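Local coordinates for protein hydrolase, haloacid dehalogenase-like family (Streptococcus pneumoniae, PDB 2FI1) that is a hydrolase of the haloacid dehalogenase-like family, probably a phosphatase-like enzyme working at a metal-binding site beside its Rossmann-like sheet, at residues A[23-37]-A[63-77]. Numbering follows the deposited sequence.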
loop_
_atom_site.group_PDB
_atom_site.type_symbol
_atom_site.label_atom_id
_atom_site.label_comp_id
_atom_site.label_asym_id
_atom_site.label_seq_id
_atom_site.Cartn_x
_atom_site.Cartn_y
_atom_site.Cartn_z
ATOM N N THR A 23 -0.983 4.023 -10.679
ATOM C CA THR A 23 -2.114 3.649 -11.510
ATOM C C THR A 23 -3.182 4.753 -11.514
ATOM O O THR A 23 -3.788 5.047 -12.548
ATOM C CB THR A 23 -2.711 2.284 -11.095
ATOM O OG1 THR A 23 -2.698 2.149 -9.676
ATOM C CG2 THR A 23 -1.928 1.131 -11.715
ATOM N N SER A 24 -3.405 5.387 -10.365
ATOM C CA SER A 24 -4.362 6.478 -10.292
ATOM C C SER A 24 -3.895 7.683 -11.102
ATOM O O SER A 24 -4.691 8.296 -11.812
ATOM C CB SER A 24 -4.603 6.859 -8.836
ATOM O OG SER A 24 -5.267 5.807 -8.144
ATOM N N THR A 25 -2.606 7.997 -11.037
ATOM C CA THR A 25 -2.051 9.105 -11.822
ATOM C C THR A 25 -2.208 8.844 -13.316
ATOM O O THR A 25 -2.621 9.728 -14.070
ATOM C CB THR A 25 -0.575 9.356 -11.470
ATOM O OG1 THR A 25 -0.488 9.811 -10.114
ATOM C CG2 THR A 25 0.059 10.397 -12.390
ATOM N N ALA A 26 -1.898 7.634 -13.750
ATOM C CA ALA A 26 -2.050 7.294 -15.155
ATOM C C ALA A 26 -3.488 7.525 -15.595
ATOM O O ALA A 26 -3.734 8.154 -16.631
ATOM C CB ALA A 26 -1.624 5.850 -15.401
ATOM N N ALA A 27 -4.440 7.054 -14.798
ATOM C CA ALA A 27 -5.866 7.243 -15.104
ATOM C C ALA A 27 -6.278 8.722 -15.070
ATOM O O ALA A 27 -7.064 9.171 -15.899
ATOM C CB ALA A 27 -6.716 6.454 -14.154
ATOM N N PHE A 28 -5.745 9.486 -14.123
ATOM C CA PHE A 28 -6.114 10.889 -13.970
ATOM C C PHE A 28 -5.591 11.713 -15.154
ATOM O O PHE A 28 -6.309 12.538 -15.726
ATOM C CB PHE A 28 -5.554 11.402 -12.645
ATOM C CG PHE A 28 -6.174 12.684 -12.159
ATOM C CD1 PHE A 28 -7.144 12.661 -11.169
ATOM C CD2 PHE A 28 -5.763 13.914 -12.664
ATOM C CE1 PHE A 28 -7.701 13.842 -10.691
ATOM C CE2 PHE A 28 -6.317 15.091 -12.197
ATOM C CZ PHE A 28 -7.289 15.061 -11.212
ATOM N N VAL A 29 -4.345 11.468 -15.536
ATOM C CA VAL A 29 -3.737 12.157 -16.678
ATOM C C VAL A 29 -4.496 11.814 -17.965
ATOM O O VAL A 29 -4.800 12.704 -18.768
ATOM C CB VAL A 29 -2.237 11.789 -16.790
ATOM C CG1 VAL A 29 -1.643 12.245 -18.127
ATOM C CG2 VAL A 29 -1.447 12.388 -15.628
ATOM N N GLU A 30 -4.832 10.545 -18.168
ATOM C CA GLU A 30 -5.547 10.177 -19.387
ATOM C C GLU A 30 -6.958 10.767 -19.410
ATOM O O GLU A 30 -7.455 11.164 -20.473
ATOM C CB GLU A 30 -5.531 8.662 -19.614
ATOM C CG GLU A 30 -6.369 7.824 -18.709
ATOM C CD GLU A 30 -6.272 6.336 -19.056
ATOM O OE1 GLU A 30 -5.796 6.001 -20.168
ATOM O OE2 GLU A 30 -6.646 5.500 -18.216
ATOM N N THR A 31 -7.598 10.864 -18.249
ATOM C CA THR A 31 -8.930 11.475 -18.165
ATOM C C THR A 31 -8.860 12.985 -18.463
ATOM O O THR A 31 -9.696 13.507 -19.207
ATOM C CB THR A 31 -9.597 11.202 -16.801
ATOM O OG1 THR A 31 -9.571 9.795 -16.520
ATOM C CG2 THR A 31 -11.048 11.676 -16.793
ATOM N N LEU A 32 -7.866 13.684 -17.919
ATOM C CA LEU A 32 -7.637 15.091 -18.271
ATOM C C LEU A 32 -7.499 15.295 -19.781
ATOM O O LEU A 32 -8.034 16.269 -20.330
ATOM C CB LEU A 32 -6.394 15.641 -17.576
ATOM C CG LEU A 32 -6.489 15.916 -16.076
ATOM C CD1 LEU A 32 -5.099 16.247 -15.564
ATOM C CD2 LEU A 32 -7.457 17.046 -15.773
ATOM N N ALA A 33 -6.813 14.374 -20.448
ATOM C CA ALA A 33 -6.569 14.501 -21.889
ATOM C C ALA A 33 -7.871 14.459 -22.686
ATOM O O ALA A 33 -7.956 15.069 -23.754
ATOM C CB ALA A 33 -5.612 13.426 -22.366
ATOM N N LEU A 34 -8.882 13.762 -22.171
ATOM C CA LEU A 34 -10.207 13.721 -22.814
ATOM C C LEU A 34 -10.829 15.110 -22.908
ATOM O O LEU A 34 -11.642 15.371 -23.804
ATOM C CB LEU A 34 -11.171 12.813 -22.050
ATOM C CG LEU A 34 -10.849 11.328 -21.977
ATOM C CD1 LEU A 34 -11.779 10.651 -20.987
ATOM C CD2 LEU A 34 -10.954 10.687 -23.358
ATOM N N TYR A 35 -10.464 15.990 -21.981
ATOM C CA TYR A 35 -10.953 17.367 -21.964
ATOM C C TYR A 35 -9.961 18.348 -22.607
ATOM O O TYR A 35 -10.142 19.567 -22.519
ATOM C CB TYR A 35 -11.253 17.798 -20.526
ATOM C CG TYR A 35 -12.296 16.956 -19.839
ATOM C CD1 TYR A 35 -13.624 17.376 -19.754
ATOM C CD2 TYR A 35 -11.958 15.738 -19.263
ATOM C CE1 TYR A 35 -14.582 16.599 -19.119
ATOM C CE2 TYR A 35 -12.903 14.952 -18.627
ATOM C CZ TYR A 35 -14.216 15.387 -18.552
ATOM O OH TYR A 35 -15.155 14.615 -17.921
ATOM N N GLY A 36 -8.924 17.822 -23.257
ATOM C CA GLY A 36 -7.913 18.652 -23.904
ATOM C C GLY A 36 -6.900 19.266 -22.954
ATOM O O GLY A 36 -6.227 20.241 -23.301
ATOM N N ILE A 37 -6.769 18.688 -21.761
ATOM C CA ILE A 37 -5.885 19.221 -20.736
ATOM C C ILE A 37 -4.694 18.299 -20.524
ATOM O O ILE A 37 -4.852 17.086 -20.413
ATOM C CB ILE A 37 -6.635 19.401 -19.409
ATOM C CG1 ILE A 37 -7.728 20.460 -19.574
ATOM C CG2 ILE A 37 -5.670 19.798 -18.288
ATOM C CD1 ILE A 37 -8.676 20.547 -18.423
ATOM N N LEU A 63 -14.772 20.309 -14.834
ATOM C CA LEU A 63 -14.851 19.353 -15.924
ATOM C C LEU A 63 -16.031 18.416 -15.680
ATOM O O LEU A 63 -16.078 17.704 -14.668
ATOM C CB LEU A 63 -13.539 18.575 -16.060
ATOM C CG LEU A 63 -12.287 19.412 -16.345
ATOM C CD1 LEU A 63 -11.094 18.498 -16.598
ATOM C CD2 LEU A 63 -12.500 20.365 -17.537
ATOM N N GLU A 64 -16.986 18.429 -16.606
ATOM C CA GLU A 64 -18.242 17.700 -16.436
ATOM C C GLU A 64 -18.021 16.191 -16.525
ATOM O O GLU A 64 -17.397 15.716 -17.467
ATOM C CB GLU A 64 -19.265 18.149 -17.493
ATOM C CG GLU A 64 -20.652 17.527 -17.326
ATOM C CD GLU A 64 -21.694 18.120 -18.264
ATOM O OE1 GLU A 64 -21.334 18.521 -19.394
ATOM O OE2 GLU A 64 -22.884 18.175 -17.868
ATOM N N ASN A 65 -18.552 15.456 -15.545
ATOM C CA ASN A 65 -18.435 13.987 -15.469
ATOM C C ASN A 65 -17.004 13.480 -15.247
ATOM O O ASN A 65 -16.725 12.308 -15.506
ATOM C CB ASN A 65 -19.004 13.305 -16.726
ATOM C CG ASN A 65 -20.423 13.747 -17.052
ATOM O OD1 ASN A 65 -21.261 13.892 -16.161
ATOM N ND2 ASN A 65 -20.697 13.957 -18.340
ATOM N N PHE A 66 -16.105 14.343 -14.779
ATOM C CA PHE A 66 -14.690 13.969 -14.689
ATOM C C PHE A 66 -14.481 12.803 -13.733
ATOM O O PHE A 66 -13.847 11.813 -14.096
ATOM C CB PHE A 66 -13.822 15.146 -14.249
ATOM C CG PHE A 66 -12.365 14.789 -14.101
ATOM C CD1 PHE A 66 -11.497 14.925 -15.172
ATOM C CD2 PHE A 66 -11.870 14.282 -12.899
ATOM C CE1 PHE A 66 -10.148 14.574 -15.042
ATOM C CE2 PHE A 66 -10.537 13.925 -12.773
ATOM C CZ PHE A 66 -9.679 14.071 -13.843
ATOM N N LEU A 67 -15.005 12.924 -12.516
ATOM C CA LEU A 67 -14.773 11.896 -11.489
ATOM C C LEU A 67 -15.228 10.528 -11.968
ATOM O O LEU A 67 -14.516 9.540 -11.826
ATOM C CB LEU A 67 -15.463 12.247 -10.167
ATOM C CG LEU A 67 -15.267 11.214 -9.034
ATOM C CD1 LEU A 67 -15.071 11.891 -7.719
ATOM C CD2 LEU A 67 -16.408 10.208 -8.949
ATOM N N GLU A 68 -16.428 10.467 -12.528
ATOM C CA GLU A 68 -16.973 9.207 -12.991
ATOM C C GLU A 68 -16.078 8.553 -14.037
ATOM O O GLU A 68 -15.804 7.355 -13.972
ATOM C CB GLU A 68 -18.374 9.418 -13.558
ATOM C CG GLU A 68 -19.147 8.142 -13.654
ATOM C CD GLU A 68 -20.613 8.348 -13.992
ATOM O OE1 GLU A 68 -21.079 9.512 -14.047
ATOM O OE2 GLU A 68 -21.298 7.326 -14.190
ATOM N N LYS A 69 -15.625 9.347 -15.004
ATOM C CA LYS A 69 -14.758 8.849 -16.061
ATOM C C LYS A 69 -13.385 8.477 -15.511
ATOM O O LYS A 69 -12.812 7.465 -15.904
ATOM C CB LYS A 69 -14.614 9.891 -17.166
ATOM C CG LYS A 69 -15.907 10.193 -17.916
ATOM C CD LYS A 69 -15.706 11.357 -18.866
ATOM C CE LYS A 69 -17.007 11.771 -19.536
ATOM N NZ LYS A 69 -17.441 10.789 -20.566
ATOM N N TYR A 70 -12.877 9.290 -14.590
ATOM C CA TYR A 70 -11.612 8.984 -13.917
ATOM C C TYR A 70 -11.668 7.632 -13.196
ATOM O O TYR A 70 -10.749 6.818 -13.331
ATOM C CB TYR A 70 -11.244 10.118 -12.953
ATOM C CG TYR A 70 -10.193 9.757 -11.925
ATOM C CD1 TYR A 70 -8.954 9.254 -12.316
ATOM C CD2 TYR A 70 -10.453 9.888 -10.564
ATOM C CE1 TYR A 70 -8.007 8.903 -11.379
ATOM C CE2 TYR A 70 -9.503 9.550 -9.624
ATOM C CZ TYR A 70 -8.280 9.067 -10.040
ATOM O OH TYR A 70 -7.334 8.723 -9.095
ATOM N N LYS A 71 -12.741 7.388 -12.439
ATOM C CA LYS A 71 -12.866 6.131 -11.689
ATOM C C LYS A 71 -12.941 4.921 -12.617
ATOM O O LYS A 71 -12.390 3.859 -12.309
ATOM C CB LYS A 71 -14.074 6.165 -10.749
ATOM C CG LYS A 71 -13.953 7.188 -9.645
ATOM C CD LYS A 71 -12.984 6.763 -8.570
ATOM C CE LYS A 71 -12.943 7.808 -7.476
ATOM N NZ LYS A 71 -12.230 7.328 -6.283
ATOM N N GLU A 72 -13.610 5.080 -13.754
ATOM C CA GLU A 72 -13.649 4.011 -14.744
ATOM C C GLU A 72 -12.252 3.737 -15.305
ATOM O O GLU A 72 -11.827 2.588 -15.405
ATOM C CB GLU A 72 -14.654 4.334 -15.853
ATOM C CG GLU A 72 -16.102 4.211 -15.390
ATOM C CD GLU A 72 -17.111 4.207 -16.530
ATOM O OE1 GLU A 72 -16.769 3.736 -17.639
ATOM O OE2 GLU A 72 -18.256 4.669 -16.308
ATOM N N ASN A 73 -11.521 4.796 -15.638
ATOM C CA ASN A 73 -10.155 4.641 -16.129
ATOM C C ASN A 73 -9.218 4.056 -15.070
ATOM O O ASN A 73 -8.326 3.276 -15.392
ATOM C CB ASN A 73 -9.608 5.972 -16.654
ATOM C CG ASN A 73 -10.140 6.317 -18.034
ATOM O OD1 ASN A 73 -10.437 5.426 -18.836
ATOM N ND2 ASN A 73 -10.238 7.606 -18.327
ATOM N N GLU A 74 -9.439 4.419 -13.808
ATOM C CA GLU A 74 -8.637 3.882 -12.712
ATOM C C GLU A 74 -8.869 2.378 -12.550
ATOM O O GLU A 74 -7.924 1.620 -12.360
ATOM C CB GLU A 74 -8.958 4.628 -11.419
ATOM C CG GLU A 74 -8.115 4.214 -10.224
ATOM C CD GLU A 74 -8.630 4.822 -8.940
ATOM O OE1 GLU A 74 -9.840 4.719 -8.668
ATOM O OE2 GLU A 74 -7.832 5.400 -8.183
ATOM N N ALA A 75 -10.126 1.950 -12.618
ATOM C CA ALA A 75 -10.435 0.523 -12.542
ATOM C C ALA A 75 -9.732 -0.244 -13.656
ATOM O O ALA A 75 -9.199 -1.333 -13.430
ATOM C CB ALA A 75 -11.929 0.297 -12.608
ATOM N N ARG A 76 -9.714 0.330 -14.856
ATOM C CA ARG A 76 -8.991 -0.277 -15.973
ATOM C C ARG A 76 -7.492 -0.399 -15.709
ATOM O O ARG A 76 -6.890 -1.437 -15.971
ATOM C CB ARG A 76 -9.214 0.509 -17.254
ATOM C CG ARG A 76 -8.644 -0.169 -18.487
ATOM C CD ARG A 76 -9.215 0.404 -19.769
ATOM N NE ARG A 76 -10.677 0.336 -19.792
ATOM C CZ ARG A 76 -11.508 1.349 -19.541
ATOM N NH1 ARG A 76 -11.051 2.562 -19.242
ATOM N NH2 ARG A 76 -12.821 1.146 -19.591
ATOM N N GLU A 77 -6.881 0.659 -15.189
ATOM C CA GLU A 77 -5.469 0.594 -14.818
ATOM C C GLU A 77 -5.202 -0.508 -13.799
ATOM O O GLU A 77 -4.175 -1.196 -13.878
ATOM C CB GLU A 77 -5.004 1.934 -14.243
ATOM C CG GLU A 77 -4.657 2.953 -15.294
ATOM C CD GLU A 77 -3.375 2.595 -16.034
ATOM O OE1 GLU A 77 -2.391 2.157 -15.392
ATOM O OE2 GLU A 77 -3.356 2.753 -17.253
HETATM O O HOH W 1 -7.463 3.244 -18.130
#
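Phe28 meets Phe66 with a face and Tyr70 with an edge, in two T-shaped pairs: Phe66 sets its edge on the Phe28 face, CZ over the ring centre, with centroids 4.9 Å apart, while Phe28 points its own edge, through CD1, at the centre of the Tyr70 face. All three rings reach this spot with CG trans to the backbone N (chi1 -163° for Phe28). On the Phe66 ring lies Thr31 CG2, 3.5 Å from Phe66 CE1. The other branch of Thr31 is polar: Asn73 ND2 donates to OG1 at 2.9 Å, nearly straight (172°) and in the amide plane, while OG1 itself donates to Ala27 O, one turn earlier, so one hydroxyl ties both helices. Near the segment's start Ser24 OG, also hydrogen-bonded with Asn20 O, gives a 2.6 Å bond to the anti lone pair of Glu74 OE2. Ala27, a small knob among Tyr70, Asn73, Glu74 and Glu77, lets the backbones close in, its CB 3.4 Å from Glu74 N. Beyond the helix, which ends in a Schellman motif at Gly36, Leu63 CB makes a CH-pi contact over the Tyr35 face, and Tyr35 OH donates to Glu64 O at 2.5 Å. The axes of 23-34 and 66-77 approach to 8.2 Å, N-to-C directions at 135°. Helices 20-34 and 66-77 belong to the helical cap set off from the parallel sheet; its helices 41-50 and 52-59 supply Val44, Ala55, Ile56 and Phe59 around Phe28.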